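Side-chain contacts in PrgA (Enterococcus faecalis, PDB 6Z9K), which provides surface exclusion that protects against unwanted conjugation, this chain being its CAP domain, which carries a bound magnesium ion: residues 107-110 and 111-115; 159-162 and 163-167; 35-38 and 39-43. All blocks are in the same frame, centred on the assembly; numbering follows the deposited sequence.

Interaction 1. Residues 107-110 and 111-115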
loop_
_atom_site.group_PDB
_atom_site.type_symbol
_atom_site.label_atom_id
_atom_site.label_comp_id
_atom_site.label_asym_id
_atom_site.label_seq_id
_atom_site.Cartn_x
_atom_site.Cartn_y
_atom_site.Cartn_z
ATOM N N TRP A 107 -3.981 -11.850 2.202
ATOM C CA TRP A 107 -4.971 -12.527 1.332
ATOM C C TRP A 107 -6.057 -13.169 2.201
ATOM O O TRP A 107 -7.209 -13.271 1.711
ATOM C CB TRP A 107 -4.272 -13.454 0.328
ATOM C CG TRP A 107 -3.676 -12.615 -0.760
ATOM C CD1 TRP A 107 -2.382 -12.160 -0.823
ATOM C CD2 TRP A 107 -4.363 -12.028 -1.882
ATOM N NE1 TRP A 107 -2.211 -11.380 -1.940
ATOM C CE2 TRP A 107 -3.416 -11.267 -2.596
ATOM C CE3 TRP A 107 -5.669 -12.099 -2.374
ATOM C CZ2 TRP A 107 -3.746 -10.592 -3.778
ATOM C CZ3 TRP A 107 -5.997 -11.403 -3.519
ATOM C CH2 TRP A 107 -5.039 -10.682 -4.223
ATOM N N ASP A 108 -5.734 -13.611 3.419
ATOM C CA ASP A 108 -6.777 -14.083 4.352
ATOM C C ASP A 108 -7.723 -12.918 4.692
ATOM O O ASP A 108 -8.973 -13.131 4.696
ATOM C CB ASP A 108 -6.182 -14.792 5.550
ATOM C CG ASP A 108 -5.678 -16.185 5.276
ATOM O OD1 ASP A 108 -5.900 -16.704 4.132
ATOM O OD2 ASP A 108 -5.040 -16.731 6.188
ATOM N N ILE A 109 -7.179 -11.739 4.965
ATOM C CA ILE A 109 -8.067 -10.570 5.256
ATOM C C ILE A 109 -8.984 -10.364 4.051
ATOM O O ILE A 109 -10.162 -10.128 4.200
ATOM C CB ILE A 109 -7.265 -9.336 5.664
ATOM C CG1 ILE A 109 -6.590 -9.510 7.037
ATOM C CG2 ILE A 109 -8.140 -8.068 5.572
ATOM C CD1 ILE A 109 -5.674 -8.397 7.461
ATOM N N ALA A 110 -8.433 -10.406 2.846
ATOM C CA ALA A 110 -9.193 -10.108 1.613
ATOM C C ALA A 110 -10.308 -11.149 1.459
ATOM O O ALA A 110 -11.500 -10.746 1.251
ATOM C CB ALA A 110 -8.213 -10.045 0.444
ATOM N N LYS A 111 -9.979 -12.421 1.606
ATOM C CA LYS A 111 -10.935 -13.546 1.463
ATOM C C LYS A 111 -12.094 -13.406 2.468
ATOM O O LYS A 111 -13.267 -13.627 2.108
ATOM C CB LYS A 111 -10.192 -14.852 1.753
ATOM C CG LYS A 111 -11.015 -16.090 1.530
ATOM C CD LYS A 111 -10.166 -17.332 1.501
ATOM C CE LYS A 111 -9.551 -17.720 2.821
ATOM N NZ LYS A 111 -9.395 -19.191 2.856
ATOM N N TYR A 112 -11.799 -12.995 3.691
ATOM C CA TYR A 112 -12.795 -12.938 4.771
ATOM C C TYR A 112 -13.576 -11.625 4.741
ATOM O O TYR A 112 -14.581 -11.549 5.460
ATOM C CB TYR A 112 -12.114 -13.150 6.119
ATOM C CG TYR A 112 -11.538 -14.537 6.325
ATOM C CD1 TYR A 112 -11.940 -15.633 5.560
ATOM C CD2 TYR A 112 -10.646 -14.771 7.353
ATOM C CE1 TYR A 112 -11.439 -16.900 5.797
ATOM C CE2 TYR A 112 -10.135 -16.021 7.609
ATOM C CZ TYR A 112 -10.566 -17.105 6.844
ATOM O OH TYR A 112 -10.059 -18.347 7.118
ATOM N N SER A 113 -13.098 -10.612 4.013
ATOM C CA SER A 113 -13.759 -9.280 4.012
ATOM C C SER A 113 -15.031 -9.292 3.146
ATOM O O SER A 113 -14.983 -9.754 2.004
ATOM C CB SER A 113 -12.817 -8.188 3.567
ATOM O OG SER A 113 -11.831 -7.961 4.569
ATOM N N ASP A 114 -16.095 -8.772 3.718
ATOM C CA ASP A 114 -17.436 -8.665 3.076
ATOM C C ASP A 114 -17.299 -7.808 1.806
ATOM O O ASP A 114 -17.016 -6.599 1.921
ATOM C CB ASP A 114 -18.438 -8.172 4.118
ATOM C CG ASP A 114 -19.820 -7.881 3.585
ATOM O OD1 ASP A 114 -20.068 -8.206 2.353
ATOM O OD2 ASP A 114 -20.677 -7.402 4.393
ATOM N N THR A 115 -17.550 -8.393 0.631
ATOM C CA THR A 115 -17.350 -7.677 -0.651
ATOM C C THR A 115 -18.404 -6.594 -0.803
ATOM O O THR A 115 -18.157 -5.669 -1.654
ATOM C CB THR A 115 -17.365 -8.620 -1.849
ATOM O OG1 THR A 115 -18.570 -9.381 -1.766
ATOM C CG2 THR A 115 -16.157 -9.521 -1.876
#
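Ser113 OG donates to Ile109 O at 2.8 Å, one turn back along the chain. The hydroxyl sits beside its own backbone N (chi1 -71°), which turns it back toward the helix. It meets the oxygen from above the carbonyl plane, 41° out of it. Ser113 N adds a weak bond to the same Ile109 O. It also bonds to Ala110 O at 3.2 Å, a pairing of residues three apart. Behind these lie regular helical bonds: Lys111 N to Trp107 O at 2.9 Å, and Tyr112 N to Asp108 O at 3.0 Å.

Asp108 and Lys111 run side by side and point the same way, but Asp108 OD1 and Lys111 NZ stay 4.5 Å apart, beyond a salt bridge. The aliphatic part of the lysine comes nearer, with Lys111 CE 4.0 Å from Asp108 OD1. The other carboxylate oxygen, Asp108 OD2, is held by Lys104 and Asn132.

Packing comes next. Tyr112 CG lies 3.3 Å from Asp108 O, which meets the ring obliquely. The far end of Tyr112 bonds to Glu131, and Lys127 makes a cation-pi contact with the ring. The branch Ile109 CG2 approaches Ser113 OG to 3.8 Å. Ile109 also packs on Ala128 of helix 122-132 and on His213 and Ile215 of strand 211-217. Trp107 and Ala110 lean on strand 196-202.

Ser113 is the first residue after the helix to leave helical geometry, and its backbone turns to an extended conformation. The arrangement is the C-terminal end of helix 100-112, where a serine hydroxyl bonds back to a carbonyl of the last turn. The helix packs against a beta-sheet, consistent with the layered alpha-beta-alpha fold of CAP domains.

Interaction 2. Residues 159-162 and 163-167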
loop_
_atom_site.group_PDB
_atom_site.type_symbol
_atom_site.label_atom_id
_atom_site.label_comp_id
_atom_site.label_asym_id
_atom_site.label_seq_id
_atom_site.Cartn_x
_atom_site.Cartn_y
_atom_site.Cartn_z
ATOM N N SER A 159 -6.001 -5.010 -15.563
ATOM C CA SER A 159 -4.626 -5.091 -16.097
ATOM C C SER A 159 -3.660 -4.807 -14.963
ATOM O O SER A 159 -4.027 -4.076 -14.016
ATOM C CB SER A 159 -4.367 -4.186 -17.257
ATOM O OG SER A 159 -4.145 -2.865 -16.848
ATOM N N LYS A 160 -2.474 -5.372 -15.079
ATOM C CA LYS A 160 -1.344 -5.132 -14.169
ATOM C C LYS A 160 -1.039 -3.627 -14.155
ATOM O O LYS A 160 -0.826 -3.052 -13.085
ATOM C CB LYS A 160 -0.159 -5.941 -14.682
ATOM C CG LYS A 160 1.158 -5.685 -13.987
ATOM C CD LYS A 160 2.199 -6.646 -14.407
ATOM C CE LYS A 160 3.364 -6.617 -13.465
ATOM N NZ LYS A 160 4.285 -7.731 -13.779
ATOM N N TYR A 161 -1.093 -2.987 -15.311
ATOM C CA TYR A 161 -0.892 -1.518 -15.413
ATOM C C TYR A 161 -1.876 -0.816 -14.477
ATOM O O TYR A 161 -1.488 0.038 -13.675
ATOM C CB TYR A 161 -1.072 -1.044 -16.860
ATOM C CG TYR A 161 -1.067 0.455 -16.982
ATOM C CD1 TYR A 161 -2.231 1.189 -16.810
ATOM C CD2 TYR A 161 0.111 1.146 -17.188
ATOM C CE1 TYR A 161 -2.232 2.575 -16.853
ATOM C CE2 TYR A 161 0.129 2.536 -17.248
ATOM C CZ TYR A 161 -1.049 3.251 -17.096
ATOM O OH TYR A 161 -1.038 4.634 -17.138
ATOM N N THR A 162 -3.152 -1.140 -14.613
ATOM C CA THR A 162 -4.235 -0.500 -13.833
ATOM C C THR A 162 -4.015 -0.716 -12.339
ATOM O O THR A 162 -4.181 0.250 -11.615
ATOM C CB THR A 162 -5.608 -1.012 -14.248
ATOM O OG1 THR A 162 -5.711 -0.557 -15.585
ATOM C CG2 THR A 162 -6.721 -0.473 -13.377
ATOM N N LEU A 163 -3.704 -1.935 -11.908
ATOM C CA LEU A 163 -3.431 -2.153 -10.466
ATOM C C LEU A 163 -2.247 -1.295 -10.011
ATOM O O LEU A 163 -2.325 -0.712 -8.920
ATOM C CB LEU A 163 -3.148 -3.617 -10.191
ATOM C CG LEU A 163 -4.318 -4.572 -10.403
ATOM C CD1 LEU A 163 -3.831 -6.026 -10.347
ATOM C CD2 LEU A 163 -5.418 -4.271 -9.390
ATOM N N GLN A 164 -1.156 -1.187 -10.779
ATOM C CA GLN A 164 0.035 -0.417 -10.311
ATOM C C GLN A 164 -0.336 1.063 -10.273
ATOM O O GLN A 164 0.097 1.781 -9.359
ATOM C CB GLN A 164 1.260 -0.661 -11.199
ATOM C CG GLN A 164 1.804 -2.071 -11.037
ATOM C CD GLN A 164 3.122 -2.335 -11.733
ATOM O OE1 GLN A 164 3.633 -1.507 -12.483
ATOM N NE2 GLN A 164 3.759 -3.416 -11.308
ATOM N N GLU A 165 -1.117 1.505 -11.243
ATOM C CA GLU A 165 -1.567 2.919 -11.317
ATOM C C GLU A 165 -2.430 3.209 -10.092
ATOM O O GLU A 165 -2.231 4.261 -9.454
ATOM C CB GLU A 165 -2.302 3.163 -12.635
ATOM C CG GLU A 165 -2.785 4.598 -12.890
ATOM C CD GLU A 165 -3.503 4.663 -14.236
ATOM O OE1 GLU A 165 -4.372 3.756 -14.476
ATOM O OE2 GLU A 165 -3.182 5.561 -15.073
ATOM N N SER A 166 -3.378 2.337 -9.783
ATOM C CA SER A 166 -4.324 2.533 -8.660
ATOM C C SER A 166 -3.567 2.554 -7.332
ATOM O O SER A 166 -3.895 3.340 -6.443
ATOM C CB SER A 166 -5.331 1.404 -8.701
ATOM O OG SER A 166 -6.153 1.490 -9.878
ATOM N N ILE A 167 -2.636 1.632 -7.171
ATOM C CA ILE A 167 -1.862 1.542 -5.912
ATOM C C ILE A 167 -1.068 2.823 -5.717
ATOM O O ILE A 167 -1.067 3.368 -4.578
ATOM C CB ILE A 167 -1.012 0.265 -5.862
ATOM C CG1 ILE A 167 -1.908 -0.960 -5.696
ATOM C CG2 ILE A 167 0.049 0.413 -4.784
ATOM C CD1 ILE A 167 -1.206 -2.244 -5.956
HETATM O O HOH W 1 -5.827 2.362 -15.895
#
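Leu163 and Ser159 meet on the tightly packed side. Leu163 N bonds to Ser159 O at 3.0 Å, and Leu163 CG rests 3.7 Å from the same oxygen. Ser159 is also the N-cap: its OG accepts from Thr162 N at 3.0 Å, nearly straight at 164°. Leu163 then packs on Trp63 of strand 62-64. Ser166 N bonds to Thr162 O at 2.9 Å. The hydroxyl of Ser166 lies near that oxygen too, but its proton can also reach Tyr150 O.

The other side is looser and holds a water. This water bonds to Thr162 OG1 at 2.9 Å and donates to Glu165 OE1. It lies at the edge of the Tyr161 ring, in its plane. Tyr161 and Glu165 cross obliquely, ring and carboxylate 73° apart, with Glu165 OE1 3.4 Å from Tyr161 CE1. Lys59 makes a cation-pi contact with this ring. On another face of the helix, Lys160 and Gln164 run side by side, Lys160 CE 3.9 Å from Gln164 NE2, and the ammonium pairs with Glu75.

Where strand 157-159 passes into helix 160-176, the Ser159 hydroxyl thus serves a first-turn N-H that lacks a helical acceptor, and water joins Thr162 to Glu165.

Interaction 3. Residues 35-38 and 39-43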
loop_
_atom_site.group_PDB
_atom_site.type_symbol
_atom_site.label_atom_id
_atom_site.label_comp_id
_atom_site.label_asym_id
_atom_site.label_seq_id
_atom_site.Cartn_x
_atom_site.Cartn_y
_atom_site.Cartn_z
ATOM N N ILE A 35 0.079 23.407 5.633
ATOM C CA ILE A 35 -0.583 22.113 5.270
ATOM C C ILE A 35 -1.226 22.261 3.888
ATOM O O ILE A 35 -1.031 21.368 3.037
ATOM C CB ILE A 35 -1.608 21.684 6.327
ATOM C CG1 ILE A 35 -0.905 21.288 7.629
ATOM C CG2 ILE A 35 -2.480 20.527 5.781
ATOM C CD1 ILE A 35 -1.766 21.210 8.806
ATOM N N ALA A 36 -1.991 23.315 3.659
ATOM C CA ALA A 36 -2.709 23.525 2.390
ATOM C C ALA A 36 -1.679 23.527 1.262
ATOM O O ALA A 36 -1.915 22.919 0.190
ATOM C CB ALA A 36 -3.541 24.781 2.434
ATOM N N THR A 37 -0.585 24.269 1.454
ATOM C CA THR A 37 0.470 24.450 0.429
ATOM C C THR A 37 1.132 23.108 0.151
ATOM O O THR A 37 1.299 22.752 -1.014
ATOM C CB THR A 37 1.502 25.489 0.902
ATOM O OG1 THR A 37 0.871 26.776 0.928
ATOM C CG2 THR A 37 2.712 25.542 0.013
ATOM N N LEU A 38 1.462 22.360 1.194
ATOM C CA LEU A 38 2.122 21.039 1.075
ATOM C C LEU A 38 1.239 20.100 0.262
ATOM O O LEU A 38 1.778 19.383 -0.640
ATOM C CB LEU A 38 2.428 20.444 2.444
ATOM C CG LEU A 38 3.130 19.082 2.469
ATOM C CD1 LEU A 38 3.938 18.921 3.741
ATOM C CD2 LEU A 38 2.133 17.930 2.383
ATOM N N GLU A 39 -0.041 20.030 0.627
ATOM C CA GLU A 39 -0.935 19.049 -0.020
ATOM C C GLU A 39 -1.155 19.466 -1.475
ATOM O O GLU A 39 -1.107 18.584 -2.371
ATOM C CB GLU A 39 -2.206 18.895 0.792
ATOM C CG GLU A 39 -1.949 18.344 2.164
ATOM C CD GLU A 39 -3.169 17.908 2.938
ATOM O OE1 GLU A 39 -4.296 18.333 2.540
ATOM O OE2 GLU A 39 -2.978 17.245 3.948
ATOM N N LYS A 40 -1.334 20.749 -1.743
ATOM C CA LYS A 40 -1.581 21.194 -3.131
ATOM C C LYS A 40 -0.340 20.895 -3.989
ATOM O O LYS A 40 -0.481 20.325 -5.120
ATOM C CB LYS A 40 -1.943 22.666 -3.161
ATOM C CG LYS A 40 -2.205 23.217 -4.548
ATOM C CD LYS A 40 -2.421 24.703 -4.502
ATOM C CE LYS A 40 -2.581 25.319 -5.880
ATOM N NZ LYS A 40 -4.030 25.367 -6.193
ATOM N N THR A 41 0.838 21.164 -3.447
ATOM C CA THR A 41 2.137 20.952 -4.137
ATOM C C THR A 41 2.267 19.440 -4.403
ATOM O O THR A 41 2.598 18.994 -5.519
ATOM C CB THR A 41 3.317 21.420 -3.271
ATOM O OG1 THR A 41 3.176 22.833 -3.137
ATOM C CG2 THR A 41 4.667 21.091 -3.865
ATOM N N ALA A 42 2.132 18.648 -3.362
ATOM C CA ALA A 42 2.412 17.213 -3.462
ATOM C C ALA A 42 1.418 16.554 -4.432
ATOM O O ALA A 42 1.822 15.641 -5.160
ATOM C CB ALA A 42 2.302 16.575 -2.123
ATOM N N LEU A 43 0.140 16.914 -4.394
ATOM C CA LEU A 43 -0.837 16.267 -5.328
ATOM C C LEU A 43 -0.517 16.650 -6.780
ATOM O O LEU A 43 -0.525 15.768 -7.660
ATOM C CB LEU A 43 -2.255 16.672 -4.948
ATOM C CG LEU A 43 -2.761 16.071 -3.638
ATOM C CD1 LEU A 43 -4.042 16.737 -3.189
ATOM C CD2 LEU A 43 -2.969 14.566 -3.744
#
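Thr41 grips Thr37 O twice. Thr41 N donates to Thr37 O at 2.9 Å. Thr41 OG1 donates to the same Thr37 O at 2.8 Å. The two donors reach the oxygen from opposite faces of the carbonyl plane. The hydroxyl can do this because it lies beside its own backbone N, with chi1 at -65°. Thr37 uses its hydroxyl in the same way one turn earlier, bonding to Glu33 O. The threonine side chains lie alongside each other and point the same way, with Thr37 CG2 4.2 Å from Thr41 OG1.

The other backbone bonds are those of a regular alpha-helix. Glu39 N donates to Ile35 O at 2.9 Å, Lys40 N to Ala36 O at 3.0 Å, and Ala42 N to Leu38 O at 2.8 Å.

Side-chain packing centres on Ile35 and Glu39, which also lie side by side and point the same way. The methyl Ile35 CG2 touches the carboxylate end, 3.8 Å from Glu39 OE2. Closer in, Glu39 CG lies 3.3 Å from Ile35 O. The CG of Glu39 is beside its backbone N (chi1 -63°) and the chain is extended beyond it, so the carboxylate reaches back along Ile35. There Glu39 OE2 accepts hydrogen bonds from both Tyr26 and Tyr183, which fix the position of the carboxylate.

Ala36, Thr37 and Lys40 are exposed, while Leu38 and Ala42 are buried. Leu38 packs on Pro19, Leu30 and Tyr26, the last in helix 26-29. Ala42 meets Phe176 of helix 160-176, and Leu43 meets Val172 and Asn173 of the same helix.

In the fold
The three contacts are local turns of three different helices, and none touches another. Along the chain the order is interaction 3, interaction 1, interaction 2. Interactions 1 and 3 are about 34 Å apart between centres, on opposite sides of the chain's centre. Interaction 2 is about 20 Å from interaction 1 and 24 Å from interaction 3, also between centres. Helix 160-176 links two of them: interaction 2 forms its first turns, and residues farther along it pack against helix 32-45 of interaction 3. Interaction 1 instead lies against the three-stranded sheet, whose strand 144-148 holds Leu146 of the magnesium site. Separate parts of the CAP domain thus share a framework of helix and metal-bearing sheet.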